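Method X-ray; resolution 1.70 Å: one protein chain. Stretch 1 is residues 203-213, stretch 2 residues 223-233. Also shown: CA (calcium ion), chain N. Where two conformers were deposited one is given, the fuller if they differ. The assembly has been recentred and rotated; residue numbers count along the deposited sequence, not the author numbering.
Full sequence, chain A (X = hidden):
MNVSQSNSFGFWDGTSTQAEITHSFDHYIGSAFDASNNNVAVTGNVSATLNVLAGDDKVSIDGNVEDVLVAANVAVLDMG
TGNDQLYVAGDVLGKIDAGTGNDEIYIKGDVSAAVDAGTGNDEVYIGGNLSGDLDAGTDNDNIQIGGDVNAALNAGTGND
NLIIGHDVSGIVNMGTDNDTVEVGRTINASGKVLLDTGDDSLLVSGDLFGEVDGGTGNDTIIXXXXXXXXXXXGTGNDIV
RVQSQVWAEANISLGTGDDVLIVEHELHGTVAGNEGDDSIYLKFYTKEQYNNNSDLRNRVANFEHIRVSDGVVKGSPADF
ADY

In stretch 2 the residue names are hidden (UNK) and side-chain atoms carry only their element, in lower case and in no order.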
# COMPACT_ATOMS: atom_id res chain seq x y z
N LEU A 203 -4.74 4.39 -5.12
CA LEU A 203 -6.07 4.91 -4.89
C LEU A 203 -6.32 4.88 -3.40
O LEU A 203 -6.18 3.83 -2.77
CB LEU A 203 -7.11 4.01 -5.57
CG LEU A 203 -8.58 4.30 -5.18
CD1 LEU A 203 -8.98 5.75 -5.53
CD2 LEU A 203 -9.57 3.32 -5.84
N VAL A 204 -6.65 6.04 -2.83
CA VAL A 204 -7.08 6.14 -1.41
C VAL A 204 -8.55 6.47 -1.44
O VAL A 204 -8.95 7.57 -1.91
CB VAL A 204 -6.29 7.22 -0.68
CG1 VAL A 204 -6.80 7.37 0.77
CG2 VAL A 204 -4.82 6.83 -0.64
N SER A 205 -9.39 5.56 -0.93
CA SER A 205 -10.83 5.80 -0.96
C SER A 205 -11.34 6.71 0.19
O SER A 205 -12.41 7.31 0.07
CB SER A 205 -11.62 4.49 -1.06
OG SER A 205 -11.40 3.91 -2.36
N GLY A 206 -10.56 6.82 1.27
CA GLY A 206 -10.86 7.70 2.39
C GLY A 206 -9.97 8.95 2.26
O GLY A 206 -9.67 9.40 1.14
N ASP A 207 -9.56 9.48 3.41
CA ASP A 207 -8.88 10.76 3.46
C ASP A 207 -7.37 10.52 3.51
O ASP A 207 -6.95 9.40 3.79
CB ASP A 207 -9.27 11.47 4.75
CG ASP A 207 -10.77 11.70 4.84
OD1 ASP A 207 -11.39 11.98 3.80
OD2 ASP A 207 -11.32 11.55 5.94
N LEU A 208 -6.60 11.55 3.15
CA LEU A 208 -5.14 11.55 3.32
C LEU A 208 -4.75 12.56 4.38
O LEU A 208 -4.75 13.79 4.10
CB LEU A 208 -4.44 11.90 2.01
CG LEU A 208 -2.91 12.00 2.08
CD1 LEU A 208 -2.29 10.72 2.63
CD2 LEU A 208 -2.30 12.34 0.71
N PHE A 209 -4.49 12.06 5.59
CA PHE A 209 -3.97 12.87 6.69
C PHE A 209 -2.46 12.65 6.87
O PHE A 209 -1.79 13.51 7.48
CB PHE A 209 -4.71 12.55 8.00
CG PHE A 209 -6.21 12.76 7.95
CD1 PHE A 209 -6.77 13.75 7.14
CD2 PHE A 209 -7.04 11.99 8.73
CE1 PHE A 209 -8.16 13.93 7.13
CE2 PHE A 209 -8.44 12.18 8.75
CZ PHE A 209 -8.99 13.16 7.95
N GLY A 210 -1.94 11.53 6.36
CA GLY A 210 -0.46 11.22 6.38
C GLY A 210 0.23 11.68 5.10
O GLY A 210 -0.02 12.79 4.63
N GLU A 211 1.07 10.83 4.53
CA GLU A 211 1.86 11.20 3.36
C GLU A 211 1.80 10.13 2.29
O GLU A 211 1.72 8.92 2.60
CB GLU A 211 3.34 11.39 3.78
CG GLU A 211 3.53 12.49 4.87
CD GLU A 211 4.96 12.93 4.98
OE1 GLU A 211 5.84 12.06 5.16
OE2 GLU A 211 5.20 14.15 4.87
N VAL A 212 1.91 10.58 1.05
CA VAL A 212 2.01 9.72 -0.15
C VAL A 212 3.19 10.24 -0.98
O VAL A 212 3.38 11.46 -1.13
CB VAL A 212 0.73 9.76 -0.98
CG1 VAL A 212 0.93 9.23 -2.43
CG2 VAL A 212 -0.42 9.06 -0.25
N ASP A 213 3.97 9.30 -1.52
CA ASP A 213 5.08 9.68 -2.38
C ASP A 213 5.03 8.73 -3.58
O ASP A 213 5.11 7.50 -3.41
CB ASP A 213 6.40 9.51 -1.63
CG ASP A 213 7.56 10.21 -2.31
OD1 ASP A 213 7.61 10.28 -3.55
OD2 ASP A 213 8.38 10.85 -1.58
N UNK A 223 -6.89 10.43 -4.64
CA UNK A 223 -7.42 10.53 -3.26
C UNK A 223 -8.90 10.88 -3.38
O UNK A 223 -9.26 11.99 -3.85
c UNK A 223 -7.18 11.51 -0.88
c UNK A 223 -5.14 11.49 -2.46
c UNK A 223 -6.69 11.60 -2.38
c UNK A 223 -4.52 10.13 -2.00
N UNK A 224 -9.78 9.97 -2.96
CA UNK A 224 -11.25 10.24 -3.03
C UNK A 224 -11.74 11.21 -1.96
O UNK A 224 -12.64 12.00 -2.22
c UNK A 224 -12.04 8.97 -2.89
N UNK A 225 -11.12 11.15 -0.78
CA UNK A 225 -11.52 11.93 0.38
C UNK A 225 -10.72 13.21 0.46
O UNK A 225 -10.23 13.68 -0.56
N UNK A 226 -10.65 13.78 1.66
CA UNK A 226 -10.03 15.08 1.88
C UNK A 226 -8.56 14.86 2.02
O UNK A 226 -8.14 13.75 2.34
c UNK A 226 -10.55 15.72 3.17
c UNK A 226 -12.59 16.46 4.48
n UNK A 226 -14.74 15.37 4.97
c UNK A 226 -12.07 15.88 3.16
c UNK A 226 -14.11 16.63 4.42
N UNK A 227 -7.77 15.93 1.81
CA UNK A 227 -6.32 15.85 2.00
C UNK A 227 -5.97 16.96 2.98
O UNK A 227 -6.25 18.14 2.73
c UNK A 227 -4.00 16.17 0.91
c UNK A 227 -5.93 15.05 -0.39
c UNK A 227 -5.55 16.14 0.68
N UNK A 228 -5.36 16.57 4.10
CA UNK A 228 -4.68 17.54 4.93
C UNK A 228 -3.17 17.28 4.96
O UNK A 228 -2.45 18.13 5.47
o UNK A 228 -4.92 16.30 7.01
c UNK A 228 -5.21 17.55 6.37
N UNK A 229 -2.70 16.11 4.49
CA UNK A 229 -1.28 15.73 4.64
C UNK A 229 -0.49 16.09 3.36
O UNK A 229 -0.77 17.11 2.72
N UNK A 230 0.46 15.26 2.97
CA UNK A 230 1.36 15.65 1.90
C UNK A 230 1.29 14.66 0.77
O UNK A 230 1.23 13.47 1.00
c UNK A 230 2.98 16.74 3.49
o UNK A 230 3.69 16.50 4.48
c UNK A 230 2.80 15.71 2.41
n UNK A 230 2.34 17.87 3.34
N UNK A 231 1.36 15.17 -0.45
CA UNK A 231 1.50 14.31 -1.64
C UNK A 231 2.73 14.80 -2.42
O UNK A 231 2.83 16.00 -2.70
c UNK A 231 0.27 14.41 -2.58
c UNK A 231 -1.02 13.96 -1.91
c UNK A 231 0.52 13.58 -3.92
c UNK A 231 -2.31 14.23 -2.74
N UNK A 232 3.65 13.88 -2.75
CA UNK A 232 4.77 14.16 -3.64
C UNK A 232 4.60 13.29 -4.88
O UNK A 232 4.46 12.08 -4.74
o UNK A 232 7.41 15.50 -5.62
c UNK A 232 7.33 13.93 -3.78
n UNK A 232 7.74 16.29 -3.52
c UNK A 232 6.10 13.83 -2.91
c UNK A 232 7.49 15.31 -4.39
N UNK A 233 4.59 13.89 -6.07
CA UNK A 233 4.49 13.09 -7.31
C UNK A 233 5.85 12.47 -7.60
O UNK A 233 5.91 11.39 -8.24
CA CA N . 6.74 10.11 -10.04
O HOH W 1 -2.50 15.97 8.21

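Position 223 carries four carbons, forked at the first. The end of its two-carbon arm lies 3.6 Å from Val-204 CG2, and the one-carbon arm lies 4.0 Å from Leu-208 CB: Ile-223. Its branched chain suits a buried site on the same face of the sheet as Val-204.

Position 224 has a single carbon, pointing toward stretch 1 and 3.4 Å from Ser-205 O. This is Ala-224, small enough to sit over the turn while its N donates to Val-204 O at 2.7 Å.

Position 225 has no side chain. A CB here would fall 2.3 Å from Asp-207 OD1 and 2.5 Å from Gly-206 O, both clashes, so Gly-225 fits; its N makes a weak hydrogen bond to Gly-206 O, 3.0 Å.

At 226, four carbons in a row end in nitrogen; the first, CB, is 3.9 Å from Asp-207 OD1. This is Lys-226, whose backbone N donates to Asp-207 OD1 at 2.9 Å. Lys-226 NZ, 4.9 Å from Asp-207 OD1, is too far for a close salt bridge, but at this partly exposed site the charge can remain solvated.

At 227 one carbon bears two more, one of them 4.2 Å from Leu-208 CD2: Val-227, compact and buried.

At 228 one carbon leads to one oxygen, 3.2 Å from Phe-209 CD1: Ser-228. A water bridges this hydroxyl to Phe-209 O, 2.7 Å from each of Ser-228 OG and Phe-209 O.

Position 229 again lacks a side chain: a CB would clash with Gly-210 O at 1.9 Å. Gly-229 lets its own CA approach that Gly-210 O to 3.2 Å.

At 230 two carbons, the second carrying oxygen and nitrogen, place that oxygen 2.8 Å from Glu-211 OE2: Asn-230. A polar group is at home on this partly exposed face, although both oxygens are acceptors and form no hydrogen bond.

Position 231 repeats the forked pattern, the first carbon of its longer arm 3.3 Å from Leu-208 CD2. Ile-231 suits the buried face it shares with Val-212.

At 232, three carbons lead to oxygen and nitrogen, the second carbon 3.7 Å from Asp-213 OD1: Gln-232. Its CA-to-CB bond shares the face of Asp-213, while its polar end leads away.

Position 233, without side-chain atoms, is Gly-233; its O binds calcium at 2.4 Å.

The contact is a parallel ladder interrupted by turns. Leu-208 O accepts from Ser-228 N at 2.8 Å and Gly-229 N at 3.1 Å. Beyond the turn, Val-212 N donates to Asn-230 O at 3.0 Å and Val-212 O accepts from Gln-232 N at 2.9 Å, while Leu-208 joins the aliphatic side chains of Ile-223, Val-227 and Ile-231.

Stretch 2 223-233: IAGKVSGNIQG
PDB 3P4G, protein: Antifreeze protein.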